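PDB 4B7C: probable oxidoreductase, which probably catalyses an NADP(H)-dependent oxidation or reduction as a member of the medium-chain dehydrogenase/reductase superfamily, its natural substrate not being established. Local coordinates for residues 177-183 with 196-202; 217-222 with 237-243. All coordinates share one frame; numbering follows the deposited sequence.

Both contacts lie in the Rossmann-type half of the chain and reach one six-stranded parallel sheet. Followed from the N terminus, contact 1 comes first: strand 176-181 leads into helix 184-193 and the chain returns as strand 198-201, which closes a beta-alpha-beta unit at one edge of the sheet. Helix 207-214 then carries the chain back across to strand 219-224, where contact 2 opens; helix 228-235 intervenes before 237-243 comes alongside, first through strand 238-239 and then through strand 242-246. The two closures therefore follow in series, neither nested nor crossed. Strand 152-155 lies between strands 176-181 and 219-224, and the contact centres are about 16 Å apart, without direct touch.

Contact 1: 177-183 with 196-202; sequences VVGIAGG and FDGAIDY
Val-177 meets the chain from Phe-196 to Gly-198 through its backbone and its side chain at once. Its N-H runs nearly straight (166°) to Asp-197 OD2, on the anti side of the carboxylate, 2.8 Å from N to OD2, while its carbonyl O accepts Gly-198 N. Above CB the valine forks: CG2 lies on the side of Asp-197 OD2, whereas CG1, held anti to the backbone N (chi1 -173°), sits over one face of the Phe-196 ring, 4.1 Å from the ring centroid and displaced toward the rim. The edge of the same ring reaches Gly-179, with CD2 3.5 Å from its N. Beyond it the strands pair in parallel, Gly-179 N to Gly-198 O, Ile-200 N to Gly-179 O (2.7 Å) and Ala-181 N to Ile-200 O.

Asp-201 can be followed outward. Its CB passes 4.2 Å from Ala-181 O; with CG anti to the backbone N (chi1 -175°), OD1 takes the N-H of Gly-183 at 2.8 Å, approached from above the carboxylate plane, and OD2 is hydrogen-bonded by Asn-204 ND2. On the face with Ile-180 and Ile-200, Val-178 CG1 touches Ile-200 CD1 at 3.9 Å, under helix 207-214; Ile-180 CG2 packs against Tyr-202 CD1, where both residues also meet Ile-230 of helix 228-235. Ala-199 faces helix 184-193. Two parallel neighbours joined through that helix, with Gly-183 as its N-cap residue, form the beta-alpha-beta crossover of a Rossmann fold.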
loop_
_atom_site.group_PDB
_atom_site.type_symbol
_atom_site.label_atom_id
_atom_site.label_comp_id
_atom_site.label_asym_id
_atom_site.label_seq_id
_atom_site.Cartn_x
_atom_site.Cartn_y
_atom_site.Cartn_z
ATOM N N VAL B 177 -2.982 17.781 13.637
ATOM C CA VAL B 177 -2.635 17.993 12.240
ATOM C C VAL B 177 -1.246 18.599 12.062
ATOM O O VAL B 177 -0.974 19.724 12.496
ATOM C CB VAL B 177 -3.662 18.900 11.542
ATOM C CG1 VAL B 177 -3.385 18.959 10.051
ATOM C CG2 VAL B 177 -5.072 18.415 11.819
ATOM N N VAL B 178 -0.387 17.854 11.374
ATOM C CA VAL B 178 0.981 18.271 11.114
ATOM C C VAL B 178 1.236 18.353 9.621
ATOM O O VAL B 178 1.071 17.378 8.874
ATOM C CB VAL B 178 2.006 17.322 11.778
ATOM C CG1 VAL B 178 3.429 17.729 11.429
ATOM C CG2 VAL B 178 1.823 17.329 13.286
ATOM N N GLY B 179 1.668 19.528 9.191
ATOM C CA GLY B 179 1.973 19.775 7.789
ATOM C C GLY B 179 3.445 19.652 7.481
ATOM O O GLY B 179 4.295 19.929 8.327
ATOM N N ILE B 180 3.748 19.217 6.268
ATOM C CA ILE B 180 5.105 19.224 5.758
ATOM C C ILE B 180 5.123 20.124 4.538
ATOM O O ILE B 180 4.404 19.881 3.573
ATOM C CB ILE B 180 5.612 17.829 5.327
ATOM C CG1 ILE B 180 5.576 16.845 6.503
ATOM C CG2 ILE B 180 7.022 17.947 4.770
ATOM C CD1 ILE B 180 5.921 15.419 6.106
ATOM N N ALA B 181 5.956 21.158 4.588
ATOM C CA ALA B 181 6.053 22.128 3.497
ATOM C C ALA B 181 7.444 22.739 3.405
ATOM O O ALA B 181 8.212 22.721 4.373
ATOM C CB ALA B 181 5.015 23.220 3.687
ATOM N N GLY B 182 7.761 23.269 2.228
ATOM C CA GLY B 182 9.071 23.859 1.960
ATOM C C GLY B 182 9.084 25.365 2.168
ATOM O O GLY B 182 8.391 26.103 1.472
ATOM N N GLY B 183 9.863 25.819 3.145
ATOM C CA GLY B 183 10.028 27.257 3.413
ATOM C C GLY B 183 9.325 27.748 4.665
ATOM O O GLY B 183 8.279 27.227 5.056
ATOM N N PHE B 196 -3.145 24.589 11.622
ATOM C CA PHE B 196 -2.388 23.336 11.750
ATOM C C PHE B 196 -1.731 23.337 13.134
ATOM O O PHE B 196 -1.281 24.391 13.605
ATOM C CB PHE B 196 -1.292 23.218 10.688
ATOM C CG PHE B 196 -1.766 22.730 9.333
ATOM C CD1 PHE B 196 -2.876 23.278 8.712
ATOM C CD2 PHE B 196 -1.056 21.738 8.655
ATOM C CE1 PHE B 196 -3.284 22.836 7.460
ATOM C CE2 PHE B 196 -1.457 21.300 7.401
ATOM C CZ PHE B 196 -2.573 21.850 6.804
ATOM N N ASP B 197 -1.676 22.172 13.775
ATOM C CA ASP B 197 -1.053 22.043 15.097
ATOM C C ASP B 197 0.443 22.211 14.999
ATOM O O ASP B 197 1.095 22.692 15.923
ATOM C CB ASP B 197 -1.370 20.694 15.726
ATOM C CG ASP B 197 -2.817 20.571 16.098
ATOM O OD1 ASP B 197 -3.207 21.174 17.113
ATOM O OD2 ASP B 197 -3.565 19.884 15.374
ATOM N N GLY B 198 0.984 21.808 13.863
ATOM C CA GLY B 198 2.399 21.960 13.606
ATOM C C GLY B 198 2.725 21.940 12.135
ATOM O O GLY B 198 1.927 21.496 11.317
ATOM N N ALA B 199 3.922 22.401 11.807
ATOM C CA ALA B 199 4.397 22.419 10.433
ATOM C C ALA B 199 5.885 22.190 10.420
ATOM O O ALA B 199 6.615 22.834 11.163
ATOM C CB ALA B 199 4.079 23.742 9.764
ATOM N N ILE B 200 6.338 21.279 9.567
ATOM C CA ILE B 200 7.753 20.960 9.468
ATOM C C ILE B 200 8.302 21.496 8.164
ATOM O O ILE B 200 7.820 21.143 7.088
ATOM C CB ILE B 200 8.014 19.440 9.547
ATOM C CG1 ILE B 200 7.522 18.876 10.889
ATOM C CG2 ILE B 200 9.496 19.152 9.366
ATOM C CD1 ILE B 200 7.303 17.376 10.877
ATOM N N ASP B 201 9.321 22.345 8.271
ATOM C CA ASP B 201 9.990 22.919 7.107
ATOM C C ASP B 201 11.120 21.998 6.677
ATOM O O ASP B 201 12.249 22.119 7.150
ATOM C CB ASP B 201 10.533 24.320 7.421
ATOM C CG ASP B 201 11.139 25.011 6.203
ATOM O OD1 ASP B 201 11.242 24.397 5.117
ATOM O OD2 ASP B 201 11.516 26.196 6.335
ATOM N N TYR B 202 10.821 21.100 5.744
ATOM C CA TYR B 202 11.781 20.058 5.345
ATOM C C TYR B 202 13.017 20.619 4.636
ATOM O O TYR B 202 14.059 19.969 4.589
ATOM C CB TYR B 202 11.112 18.971 4.487
ATOM C CG TYR B 202 10.761 19.389 3.072
ATOM C CD1 TYR B 202 9.545 20.001 2.794
ATOM C CD2 TYR B 202 11.628 19.142 2.013
ATOM C CE1 TYR B 202 9.212 20.376 1.504
ATOM C CE2 TYR B 202 11.305 19.516 0.718
ATOM C CZ TYR B 202 10.095 20.133 0.471
ATOM O OH TYR B 202 9.759 20.506 -0.806
#

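Contact 2: 217-222 with 237-243; sequences KGIDVF and RIAFKAR
Ile-219 and Ala-239 meet just ahead of the place where strands 219-224 and 242-246 run side by side in the Rossmann-type parallel sheet, and both segments turn a corner there. Before the corner Ile-219 N donates to Arg-237 O, and Ala-239 N returns a straight bond (173°) to Ile-219 O, 2.8 Å away but approached from above the carbonyl plane. A type II turn from Ala-239 to Ala-242 then brings segment 237-243 round, so that Arg-243 N binds Asp-220 O and Phe-222 N binds Arg-243 O.

The side chains follow this bend. Ile-219 sends CD1 to 3.9 Å from Arg-237 CB, with Leu-211 and Val-234 of two helices also packed on the isoleucine. The methyl of Ala-239 points toward the opposite segment and lies 3.7 Å from Asp-220 OD1. That oxygen also accepts a hydrogen bond from a water that donates to Phe-240 O as well, while OD2 takes the N-H of Thr-152 on the neighbouring strand.

Arg-243 is folded by bends at chi2 (82°) and chi3 (70°), which bring its guanidinium back over the first segment. Val-221 CG2 lies on one face of the group, 3.7 Å above its plane and toward the rim. NE and NH2 are used by the carbonyls of Gly-145 and Gln-146, and NH2 also forms a salt bridge with Glu-151, contacts that fix the rotation of the plane. Arg-243 NH1, finally, donates nearly in the guanidinium plane to Lys-241 O at 3.1 Å.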
loop_
_atom_site.group_PDB
_atom_site.type_symbol
_atom_site.label_atom_id
_atom_site.label_comp_id
_atom_site.label_asym_id
_atom_site.label_seq_id
_atom_site.Cartn_x
_atom_site.Cartn_y
_atom_site.Cartn_z
ATOM N N LYS B 217 3.301 10.365 19.216
ATOM C CA LYS B 217 2.571 9.084 19.255
ATOM C C LYS B 217 2.458 8.412 17.878
ATOM O O LYS B 217 1.599 7.566 17.651
ATOM C CB LYS B 217 1.180 9.281 19.873
ATOM C CG LYS B 217 1.247 9.613 21.364
ATOM C CD LYS B 217 -0.057 9.582 22.092
ATOM C CE LYS B 217 -0.017 9.289 23.592
ATOM N NZ LYS B 217 -1.377 9.346 24.187
ATOM N N GLY B 218 3.351 8.773 16.969
ATOM C CA GLY B 218 3.347 8.214 15.623
ATOM C C GLY B 218 2.316 8.849 14.695
ATOM O O GLY B 218 1.568 9.751 15.091
ATOM N N ILE B 219 2.293 8.379 13.449
ATOM C CA ILE B 219 1.430 8.949 12.402
ATOM C C ILE B 219 0.308 7.965 12.012
ATOM O O ILE B 219 0.570 6.866 11.542
ATOM C CB ILE B 219 2.249 9.332 11.155
ATOM C CG1 ILE B 219 3.365 10.316 11.529
ATOM C CG2 ILE B 219 1.353 9.936 10.072
ATOM C CD1 ILE B 219 4.350 10.533 10.409
ATOM N N ASP B 220 -0.937 8.365 12.250
ATOM C CA ASP B 220 -2.114 7.522 11.978
ATOM C C ASP B 220 -2.600 7.627 10.542
ATOM O O ASP B 220 -3.063 6.647 9.960
ATOM C CB ASP B 220 -3.267 7.903 12.895
ATOM C CG ASP B 220 -2.955 7.638 14.352
ATOM O OD1 ASP B 220 -2.759 6.453 14.696
ATOM O OD2 ASP B 220 -2.898 8.614 15.138
ATOM N N VAL B 221 -2.554 8.838 10.000
ATOM C CA VAL B 221 -2.928 9.071 8.604
ATOM C C VAL B 221 -1.878 9.921 7.945
ATOM O O VAL B 221 -1.510 10.982 8.463
ATOM C CB VAL B 221 -4.288 9.772 8.450
ATOM C CG1 VAL B 221 -4.566 10.052 6.977
ATOM C CG2 VAL B 221 -5.393 8.941 9.070
ATOM N N PHE B 222 -1.376 9.444 6.818
ATOM C CA PHE B 222 -0.510 10.243 5.972
ATOM C C PHE B 222 -1.213 10.533 4.652
ATOM O O PHE B 222 -1.531 9.629 3.864
ATOM C CB PHE B 222 0.845 9.576 5.735
ATOM C CG PHE B 222 1.771 10.367 4.852
ATOM C CD1 PHE B 222 1.934 11.739 5.032
ATOM C CD2 PHE B 222 2.491 9.755 3.845
ATOM C CE1 PHE B 222 2.784 12.464 4.226
ATOM C CE2 PHE B 222 3.350 10.475 3.036
ATOM C CZ PHE B 222 3.490 11.834 3.221
ATOM N N ARG B 237 7.721 6.398 10.564
ATOM C CA ARG B 237 7.047 6.917 11.766
ATOM C C ARG B 237 5.559 6.624 11.851
ATOM O O ARG B 237 4.873 7.112 12.759
ATOM C CB ARG B 237 7.285 8.426 11.871
ATOM C CG ARG B 237 8.761 8.748 12.048
ATOM C CD ARG B 237 9.406 8.018 13.261
ATOM N NE ARG B 237 10.570 8.809 13.512
ATOM C CZ ARG B 237 10.610 9.916 14.238
ATOM N NH1 ARG B 237 9.543 10.352 14.909
ATOM N NH2 ARG B 237 11.761 10.557 14.303
ATOM N N ILE B 238 5.052 5.821 10.918
ATOM C CA ILE B 238 3.628 5.486 10.936
ATOM C C ILE B 238 3.292 4.596 12.119
ATOM O O ILE B 238 4.120 3.801 12.584
ATOM C CB ILE B 238 3.126 4.834 9.618
ATOM C CG1 ILE B 238 3.871 3.544 9.290
ATOM C CG2 ILE B 238 3.283 5.784 8.435
ATOM C CD1 ILE B 238 3.260 2.768 8.142
ATOM N N ALA B 239 2.077 4.758 12.617
ATOM C CA ALA B 239 1.572 3.960 13.720
ATOM C C ALA B 239 0.951 2.654 13.240
ATOM O O ALA B 239 0.690 2.466 12.053
ATOM C CB ALA B 239 0.521 4.746 14.488
ATOM N N PHE B 240 0.692 1.783 14.205
ATOM C CA PHE B 240 -0.098 0.580 14.009
ATOM C C PHE B 240 -1.439 0.930 13.337
ATOM O O PHE B 240 -2.143 1.834 13.780
ATOM C CB PHE B 240 -0.324 -0.101 15.370
ATOM C CG PHE B 240 -1.221 -1.307 15.322
ATOM C CD1 PHE B 240 -0.862 -2.440 14.591
ATOM C CD2 PHE B 240 -2.407 -1.331 16.047
ATOM C CE1 PHE B 240 -1.684 -3.554 14.564
ATOM C CE2 PHE B 240 -3.234 -2.445 16.023
ATOM C CZ PHE B 240 -2.871 -3.561 15.283
ATOM N N LYS B 241 -1.759 0.205 12.263
ATOM C CA LYS B 241 -3.017 0.382 11.498
ATOM C C LYS B 241 -3.136 1.764 10.830
ATOM O O LYS B 241 -4.234 2.270 10.596
ATOM C CB LYS B 241 -4.262 0.083 12.361
ATOM C CG LYS B 241 -4.429 -1.414 12.639
ATOM C CD LYS B 241 -5.652 -1.938 13.339
ATOM C CE LYS B 241 -6.046 -3.353 12.909
ATOM N NZ LYS B 241 -6.588 -3.510 11.531
ATOM N N ALA B 242 -1.992 2.354 10.501
ATOM C CA ALA B 242 -1.961 3.623 9.802
ATOM C C ALA B 242 -2.584 3.492 8.423
ATOM O O ALA B 242 -2.570 2.414 7.818
ATOM C CB ALA B 242 -0.534 4.107 9.658
ATOM N N ARG B 243 -3.094 4.608 7.922
ATOM C CA ARG B 243 -3.588 4.702 6.548
ATOM C C ARG B 243 -2.805 5.756 5.812
ATOM O O ARG B 243 -2.702 6.902 6.258
ATOM C CB ARG B 243 -5.070 5.046 6.509
ATOM C CG ARG B 243 -5.975 3.906 6.933
ATOM C CD ARG B 243 -6.096 3.808 8.450
ATOM N NE ARG B 243 -6.841 4.875 9.050
ATOM C CZ ARG B 243 -6.641 5.369 10.268
ATOM N NH1 ARG B 243 -5.669 4.965 11.101
ATOM N NH2 ARG B 243 -7.458 6.316 10.639
HETATM O O HOH W 1 -3.484 4.209 12.986
#